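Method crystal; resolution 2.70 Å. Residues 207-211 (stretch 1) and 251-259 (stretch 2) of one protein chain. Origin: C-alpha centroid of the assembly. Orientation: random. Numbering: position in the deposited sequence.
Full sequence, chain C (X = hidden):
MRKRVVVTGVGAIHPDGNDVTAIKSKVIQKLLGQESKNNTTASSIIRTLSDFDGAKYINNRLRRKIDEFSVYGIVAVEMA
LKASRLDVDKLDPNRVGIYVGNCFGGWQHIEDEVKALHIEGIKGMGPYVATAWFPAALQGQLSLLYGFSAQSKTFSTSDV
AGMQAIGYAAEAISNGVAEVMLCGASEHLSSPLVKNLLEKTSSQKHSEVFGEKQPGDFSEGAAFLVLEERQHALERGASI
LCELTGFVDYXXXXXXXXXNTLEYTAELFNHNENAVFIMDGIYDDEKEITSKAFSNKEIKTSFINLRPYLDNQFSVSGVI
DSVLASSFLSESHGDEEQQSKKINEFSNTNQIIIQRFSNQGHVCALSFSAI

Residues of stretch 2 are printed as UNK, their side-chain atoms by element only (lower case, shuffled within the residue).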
# COMPACT_ATOMS: atom_id res chain seq x y z
N SER C 207 -23.94 -10.47 -1.65
CA SER C 207 -22.72 -11.25 -1.99
C SER C 207 -23.11 -12.47 -2.83
O SER C 207 -24.00 -13.23 -2.39
CB SER C 207 -21.97 -11.65 -0.74
OG SER C 207 -20.85 -12.48 -1.06
N GLU C 208 -22.48 -12.65 -3.99
CA GLU C 208 -22.74 -13.76 -4.94
C GLU C 208 -22.34 -15.10 -4.30
O GLU C 208 -22.94 -16.13 -4.67
CB GLU C 208 -21.99 -13.54 -6.26
CG GLU C 208 -22.52 -12.37 -7.07
CD GLU C 208 -21.73 -12.06 -8.33
OE1 GLU C 208 -21.55 -10.87 -8.63
OE2 GLU C 208 -21.31 -13.02 -9.01
N VAL C 209 -21.36 -15.08 -3.39
CA VAL C 209 -20.82 -16.29 -2.70
C VAL C 209 -21.67 -16.58 -1.46
O VAL C 209 -22.14 -17.73 -1.33
CB VAL C 209 -19.34 -16.11 -2.33
CG1 VAL C 209 -18.77 -17.34 -1.63
CG2 VAL C 209 -18.49 -15.77 -3.55
N PHE C 210 -21.87 -15.59 -0.58
CA PHE C 210 -22.44 -15.76 0.78
C PHE C 210 -23.96 -15.60 0.76
O PHE C 210 -24.65 -16.51 1.26
CB PHE C 210 -21.74 -14.81 1.76
CG PHE C 210 -20.32 -15.20 2.06
CD1 PHE C 210 -20.04 -16.31 2.84
CD2 PHE C 210 -19.25 -14.48 1.55
CE1 PHE C 210 -18.74 -16.69 3.11
CE2 PHE C 210 -17.94 -14.86 1.82
CZ PHE C 210 -17.69 -15.96 2.59
N GLY C 211 -24.47 -14.49 0.20
CA GLY C 211 -25.91 -14.22 0.05
C GLY C 211 -26.30 -12.82 0.49
O GLY C 211 -25.49 -11.89 0.29
N UNK C 251 -9.83 -18.06 0.13
CA UNK C 251 -10.82 -17.46 -0.80
C UNK C 251 -11.78 -18.55 -1.28
O UNK C 251 -11.40 -19.74 -1.30
c UNK C 251 -10.98 -15.83 -2.76
c UNK C 251 -12.00 -13.66 -3.03
c UNK C 251 -12.38 -15.36 -4.66
c UNK C 251 -10.12 -16.78 -1.97
c UNK C 251 -11.20 -14.54 -2.31
c UNK C 251 -12.59 -14.08 -4.21
c UNK C 251 -11.58 -16.23 -3.94
N UNK C 252 -13.00 -18.15 -1.65
CA UNK C 252 -14.08 -19.03 -2.17
C UNK C 252 -14.68 -18.40 -3.43
O UNK C 252 -15.49 -17.49 -3.34
c UNK C 252 -15.13 -19.23 -1.11
N UNK C 253 -14.27 -18.85 -4.65
CA UNK C 253 -14.83 -18.30 -5.89
C UNK C 253 -16.32 -18.61 -6.11
O UNK C 253 -16.96 -17.84 -6.79
c UNK C 253 -13.44 -20.21 -6.36
c UNK C 253 -13.97 -18.94 -6.99
c UNK C 253 -13.25 -19.87 -4.90
N UNK C 254 -16.82 -19.72 -5.54
CA UNK C 254 -18.23 -20.17 -5.69
C UNK C 254 -18.75 -20.74 -4.36
O UNK C 254 -17.95 -20.82 -3.40
o UNK C 254 -18.01 -23.52 -7.11
c UNK C 254 -17.56 -22.47 -6.61
o UNK C 254 -16.51 -22.41 -5.94
c UNK C 254 -18.36 -21.19 -6.82
N UNK C 255 -20.03 -21.11 -4.32
CA UNK C 255 -20.76 -21.59 -3.11
C UNK C 255 -20.26 -22.98 -2.69
O UNK C 255 -20.35 -23.29 -1.49
c UNK C 255 -22.27 -21.63 -3.36
c UNK C 255 -25.12 -18.99 -3.55
n UNK C 255 -26.58 -19.09 -3.78
c UNK C 255 -24.45 -20.34 -3.63
c UNK C 255 -22.94 -20.26 -3.45
N UNK C 256 -19.76 -23.78 -3.64
CA UNK C 256 -19.31 -25.18 -3.39
C UNK C 256 -18.05 -25.15 -2.51
O UNK C 256 -18.04 -25.86 -1.48
o UNK C 256 -20.37 -25.76 -6.70
n UNK C 256 -21.37 -26.65 -4.91
c UNK C 256 -20.33 -26.11 -5.52
c UNK C 256 -19.07 -25.93 -4.70
N UNK C 257 -17.04 -24.36 -2.89
CA UNK C 257 -15.74 -24.23 -2.18
C UNK C 257 -15.94 -23.48 -0.85
O UNK C 257 -15.15 -23.73 0.08
o UNK C 257 -15.23 -22.28 -3.48
c UNK C 257 -14.27 -24.35 -4.25
c UNK C 257 -14.69 -23.53 -3.05
N UNK C 258 -16.95 -22.60 -0.78
CA UNK C 258 -17.27 -21.76 0.41
C UNK C 258 -17.37 -22.64 1.66
O UNK C 258 -16.69 -22.33 2.65
n UNK C 258 -23.43 -21.77 0.68
c UNK C 258 -20.47 -19.65 1.13
n UNK C 258 -23.22 -19.51 0.37
n UNK C 258 -21.41 -20.77 1.06
c UNK C 258 -18.58 -21.01 0.16
c UNK C 258 -19.04 -20.12 1.31
c UNK C 258 -22.69 -20.68 0.70
N UNK C 259 -18.20 -23.70 1.60
CA UNK C 259 -18.49 -24.61 2.75
C UNK C 259 -17.23 -25.41 3.10
O UNK C 259 -17.03 -25.69 4.30
o UNK C 259 -21.05 -23.60 2.21
n UNK C 259 -22.08 -25.55 2.59
c UNK C 259 -19.67 -25.53 2.44
c UNK C 259 -21.00 -24.81 2.40

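Position 251 carries seven side-chain carbons, one of which leads into a six-membered ring; there is no oxygen on the ring, so the residue is phenylalanine. F251 makes no contact with stretch 1. Position 252 has a single side-chain carbon, which points toward stretch 1 and lies 4.1 Å from V209 CG1, while its backbone O is 3.5 Å from V209 CG2. One carbon alone defines alanine, A252. At position 253 three carbons close a ring onto the backbone nitrogen, the mark of proline. The CA-to-CB bond of P253 points away from stretch 1, and the residue meets V209 through its carbonyl, with O 4.1 Å from V209 CG2.

Position 254 shows two carbons, the second carrying two oxygens. This short fork could be an aspartate or, from shape alone, an asparagine; the atoms are both labelled oxygen, so it is D254. It occupies the N-cap position of the helix that follows, its CB directed away from stretch 1, and its backbone O lies 4.0 Å from V209 CG1. Position 255 has four carbons in a row ending in nitrogen, an unbranched chain that only lysine provides. K255 begins the helix, and its aliphatic part runs past the backbone of stretch 1: CG is 3.4 Å from V209 O and CE 3.8 Å from E208 O.

Position 256 bears two carbons, the second with one oxygen and one nitrogen; this is asparagine, N256, out of reach of stretch 1. Position 257 has a carbon bearing one oxygen and one carbon, a branched threonine. T257 also stays clear of stretch 1, its OG1 lying 2.8 Å from D254 OD1. Position 258 has three carbons, a nitrogen, and a carbon with two further nitrogens, one of them 2.7 Å from V209 O; the guanidinium identifies arginine. R258 CD also packs 3.8 Å from F210 CD1. Position 259 repeats the two-carbon amide pattern and is asparagine; N259 OD1 accepts a hydrogen bond from R258 NE at 3.1 Å.

The contact centres on V209, whose methyls lie against A252, the carbonyls of P253 and D254, and R258 CD. Its carbonyl is met from the helix side by R258, whose NH2 donates a weak hydrogen bond to V209 O over 2.7 Å; the bond is short, but its N-H...O angle of 121° leaves it poorly directed. Apolar packing around one buried valine is thus joined to a single polar link, while N259 holds the arginine from within its own helix.

Stretch 2 (251-259) FAPDKNTRN
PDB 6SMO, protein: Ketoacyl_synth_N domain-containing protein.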